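Cephalosporin acylase (Bacillus halodurans, PDB 2NLZ) probably acts as an acylase of the gamma-glutamyltranspeptidase family of Ntn hydrolases, cleaving or transferring acyl groups at amide bonds. Local coordinates at residues 28-33 with 57-62; 63-67 with 375-381. The protein carries 1 engineered substitution. All coordinates share one frame; numbering follows the deposited sequence.

Interaction 1 of 2, residues 28-33 with 57-62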
# COMPACT_ATOMS: atom_id res chain seq x y z
N THR D 28 15.80 -19.96 13.13
CA THR D 28 16.65 -19.00 13.81
C THR D 28 17.08 -17.83 12.90
O THR D 28 16.78 -17.82 11.69
CB THR D 28 17.89 -19.68 14.43
OG1 THR D 28 18.57 -18.75 15.29
CG2 THR D 28 18.83 -20.19 13.32
N SER D 29 17.80 -16.89 13.50
CA SER D 29 18.16 -15.64 12.86
C SER D 29 19.43 -15.69 12.02
O SER D 29 19.87 -14.66 11.51
CB SER D 29 18.32 -14.57 13.93
OG SER D 29 19.38 -14.90 14.80
N GLN D 30 20.03 -16.86 11.86
CA GLN D 30 21.21 -16.95 11.00
C GLN D 30 21.16 -18.24 10.21
O GLN D 30 21.17 -19.31 10.81
CB GLN D 30 22.48 -16.90 11.83
CG GLN D 30 23.62 -16.15 11.17
CD GLN D 30 23.30 -14.68 10.93
OE1 GLN D 30 23.60 -14.14 9.86
NE2 GLN D 30 22.70 -14.03 11.93
N PRO D 31 21.09 -18.16 8.86
CA PRO D 31 20.78 -19.32 8.02
C PRO D 31 21.76 -20.48 8.20
O PRO D 31 21.33 -21.65 8.24
CB PRO D 31 20.84 -18.76 6.59
CG PRO D 31 20.64 -17.30 6.75
CD PRO D 31 21.30 -16.95 8.05
N LEU D 32 23.05 -20.16 8.33
CA LEU D 32 24.08 -21.15 8.64
C LEU D 32 23.94 -21.75 10.04
O LEU D 32 24.42 -22.85 10.29
CB LEU D 32 25.47 -20.55 8.46
CG LEU D 32 25.84 -20.02 7.07
CD1 LEU D 32 27.10 -19.18 7.19
CD2 LEU D 32 26.02 -21.12 6.04
N ALA D 33 23.31 -21.02 10.96
CA ALA D 33 23.04 -21.57 12.30
C ALA D 33 21.94 -22.61 12.21
O ALA D 33 22.04 -23.69 12.78
CB ALA D 33 22.68 -20.46 13.29
N ALA D 57 26.53 -22.23 17.38
CA ALA D 57 26.79 -21.68 16.05
C ALA D 57 26.60 -20.17 16.03
O ALA D 57 27.44 -19.45 15.51
CB ALA D 57 25.91 -22.34 15.00
N LEU D 58 25.49 -19.71 16.64
CA LEU D 58 25.13 -18.29 16.73
C LEU D 58 26.17 -17.47 17.49
O LEU D 58 26.33 -16.27 17.25
CB LEU D 58 23.76 -18.12 17.41
CG LEU D 58 22.53 -18.52 16.59
CD1 LEU D 58 21.30 -18.75 17.47
CD2 LEU D 58 22.23 -17.50 15.51
N THR D 59 26.86 -18.14 18.40
CA THR D 59 27.94 -17.56 19.19
C THR D 59 29.07 -17.06 18.29
O THR D 59 29.76 -16.10 18.63
CB THR D 59 28.41 -18.58 20.22
OG1 THR D 59 28.06 -18.12 21.53
CG2 THR D 59 29.91 -18.80 20.16
N VAL D 60 29.21 -17.69 17.13
CA VAL D 60 30.23 -17.33 16.17
C VAL D 60 29.63 -16.51 15.04
O VAL D 60 30.26 -15.58 14.54
CB VAL D 60 30.90 -18.58 15.59
CG1 VAL D 60 31.88 -18.19 14.48
CG2 VAL D 60 31.59 -19.40 16.70
N LEU D 61 28.40 -16.86 14.64
CA LEU D 61 27.78 -16.34 13.42
C LEU D 61 27.09 -14.99 13.57
O LEU D 61 26.95 -14.24 12.60
CB LEU D 61 26.81 -17.35 12.83
CG LEU D 61 27.46 -18.64 12.33
CD1 LEU D 61 26.43 -19.74 12.22
CD2 LEU D 61 28.17 -18.37 11.00
N GLU D 62 26.66 -14.70 14.79
CA GLU D 62 26.05 -13.40 15.10
C GLU D 62 26.60 -12.79 16.40
O GLU D 62 25.88 -12.71 17.39
CB GLU D 62 24.53 -13.55 15.18
CG GLU D 62 23.76 -12.26 15.09
CD GLU D 62 22.26 -12.46 15.08
OE1 GLU D 62 21.56 -11.73 15.81
OE2 GLU D 62 21.77 -13.35 14.35
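Thr28, at the end of strand 24-28, lays its OG1 3.5 Å from CD1 of Leu58, the two side chains running alongside in opposite senses, while the hydroxyl itself bonds to the carbonyl of Tyr360. Ser29 reaches across to Glu62: its OG donates to OE2 over 2.9 Å, meeting the syn side of the carboxylate 23° out of its plane. The same oxygen takes a second, weak bond from Gln30, whose NE2 lies 2.7 Å from Glu62 OE2 but at a strongly bent angle of 117°, with amide and carboxylate planes steeply inclined. Gln30 CG lies 3.8 Å from Leu61 CB, and from there the bend at chi2 (63°) turns the amide toward Glu62. Gln30 is also the N-cap residue of helix 31-42. In that helix's first turn, Leu32 lies nearly perpendicular to Leu61, its CB near Leu61 CD1, and the small Ala33 lets the helices close up, its CB 3.7 Å from Leu58 CD2 and 4.1 Å from Ala57 CB. The start of helix 31-42 thus packs on the end of helix 47-61, flanked by strand 359-365 at Leu58 and Glu62 and by helix 143-151, through Tyr148, at Leu32 and Leu61.

Interaction 2 of 2, residues 63-67 with 375-381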
# COMPACT_ATOMS: atom_id res chain seq x y z
N PRO D 63 27.87 -12.34 16.38
CA PRO D 63 28.54 -11.88 17.61
C PRO D 63 28.00 -10.55 18.11
O PRO D 63 28.34 -10.11 19.21
CB PRO D 63 30.01 -11.72 17.18
CG PRO D 63 30.10 -12.37 15.83
CD PRO D 63 28.76 -12.24 15.22
N THR D 64 27.16 -9.92 17.32
CA THR D 64 26.57 -8.65 17.68
C THR D 64 25.43 -8.82 18.66
O THR D 64 24.95 -7.84 19.20
CB THR D 64 26.06 -7.90 16.45
OG1 THR D 64 25.13 -8.73 15.74
CG2 THR D 64 27.20 -7.53 15.53
N SER D 65 25.00 -10.06 18.90
CA SER D 65 23.81 -10.32 19.72
C SER D 65 24.05 -11.38 20.78
O SER D 65 23.11 -11.86 21.43
CB SER D 65 22.65 -10.77 18.83
OG SER D 65 22.24 -9.73 17.97
N ASN D 66 25.30 -11.73 20.98
CA ASN D 66 25.60 -13.02 21.52
C ASN D 66 27.04 -13.15 21.94
O ASN D 66 27.85 -12.30 21.62
CB ASN D 66 25.35 -14.02 20.41
CG ASN D 66 24.92 -15.31 20.92
OD1 ASN D 66 25.00 -16.31 20.23
ND2 ASN D 66 24.46 -15.33 22.17
N GLY D 67 27.35 -14.24 22.63
CA GLY D 67 28.73 -14.60 22.94
C GLY D 67 28.82 -15.90 23.71
O GLY D 67 27.81 -16.44 24.17
N GLN D 375 19.57 -16.99 24.04
CA GLN D 375 20.75 -16.54 24.80
C GLN D 375 21.20 -15.14 24.41
O GLN D 375 20.98 -14.73 23.27
CB GLN D 375 21.92 -17.54 24.72
CG GLN D 375 22.59 -17.66 23.37
CD GLN D 375 23.64 -18.73 23.30
OE1 GLN D 375 23.55 -19.75 23.98
NE2 GLN D 375 24.64 -18.52 22.46
N SER D 376 21.83 -14.43 25.34
CA SER D 376 22.24 -13.05 25.10
C SER D 376 23.41 -12.57 25.97
O SER D 376 23.62 -13.06 27.08
CB SER D 376 21.04 -12.11 25.28
OG SER D 376 21.41 -10.74 25.28
N ASN D 377 24.16 -11.61 25.43
CA ASN D 377 25.14 -10.84 26.18
C ASN D 377 24.54 -9.55 26.74
O ASN D 377 25.26 -8.62 27.10
CB ASN D 377 26.33 -10.51 25.29
CG ASN D 377 27.48 -11.47 25.49
OD1 ASN D 377 27.34 -12.47 26.17
ND2 ASN D 377 28.64 -11.15 24.90
N TYR D 378 23.21 -9.53 26.82
CA TYR D 378 22.42 -8.34 27.11
C TYR D 378 22.60 -7.27 26.03
O TYR D 378 21.99 -7.36 24.97
CB TYR D 378 22.65 -7.82 28.52
CG TYR D 378 21.72 -6.70 28.94
CD1 TYR D 378 20.37 -6.72 28.60
CD2 TYR D 378 22.20 -5.62 29.68
CE1 TYR D 378 19.52 -5.68 28.99
CE2 TYR D 378 21.36 -4.59 30.07
CZ TYR D 378 20.02 -4.63 29.72
OH TYR D 378 19.20 -3.60 30.11
N MET D 379 23.46 -6.29 26.26
CA MET D 379 23.62 -5.21 25.30
C MET D 379 24.61 -5.52 24.17
O MET D 379 25.81 -5.29 24.30
CB MET D 379 24.00 -3.91 26.00
CG MET D 379 22.86 -3.32 26.79
SD MET D 379 23.30 -1.82 27.66
CE MET D 379 21.67 -1.22 28.12
N GLY D 380 24.08 -6.03 23.05
CA GLY D 380 24.88 -6.26 21.86
C GLY D 380 26.03 -7.22 22.11
O GLY D 380 25.81 -8.39 22.42
N PHE D 381 27.25 -6.71 21.99
CA PHE D 381 28.46 -7.48 22.26
C PHE D 381 28.62 -7.75 23.76
O PHE D 381 29.34 -8.66 24.16
CB PHE D 381 29.69 -6.75 21.72
CG PHE D 381 29.95 -6.99 20.26
CD1 PHE D 381 30.68 -8.10 19.84
CD2 PHE D 381 29.49 -6.10 19.30
CE1 PHE D 381 30.93 -8.33 18.49
CE2 PHE D 381 29.74 -6.32 17.95
CZ PHE D 381 30.47 -7.44 17.54
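Thr64 and Ser65 bring their backbone against Gly380 and Phe381, with CA atoms 5.1 Å apart for Thr64 and Phe381 and 4.7 Å for Ser65 and Gly380. Here, in the Ntn-hydrolase fold of the gamma-glutamyltranspeptidase family, the loop joining helix 47-61 to strand 71-78 meets the turn that leaves strand 370-376. The carbonyl oxygen of Thr64 receives a CA-H...O contact from Gly380 CA at 3.1 Å; the positive phi of Gly380 (60°) by itself suits glycine. Phe381 CG stands roughly opposite the carbonyl carbon, beside the backbone N (chi1 -84°), which sets the ring against the loop. Pro63 O and Thr64 CA sit over one face, Thr64 CA making a CH-pi contact 4.1 Å from the centroid, while Pro63 CB and Thr64 CG2 approach the rim. Trp163 and Trp182 meet this ring edge-to-face. An alanine in place of Phe381 would probably leave a gap beside Pro63 and Thr64 and deprive Trp163 and Trp182 of an edge-to-face partner. On the strand side, the Gln375 side chain crosses that of Asn66 at a slant, its OE1 hydrogen-bonded to NE1 of Trp126. Asn377 ties the turn across itself, its ND2 donating to Phe381 O over 2.7 Å, from above the carbonyl plane.

How the interactions relate
Both contacts are buried, and the chain runs directly from one into the other: residues 57-62 close helix 47-61, and the loop that follows supplies residues 63-67. Interaction 1 joins two helices near in sequence, with small and branched aliphatic side chains beside the Glu62 carboxylate, and touches a second subunit where Leu32 packs on its Ala538. Interaction 2, closer to the centre of the chain, links segments over 300 residues apart through backbone, glycine and aromatic packing, with no clear hydrogen bond between them. Glu62 ties the two together: its OE1 forms a salt bridge with Arg511 and a hydrogen bond with Ser65. Strand 359-365 borders both through Val359.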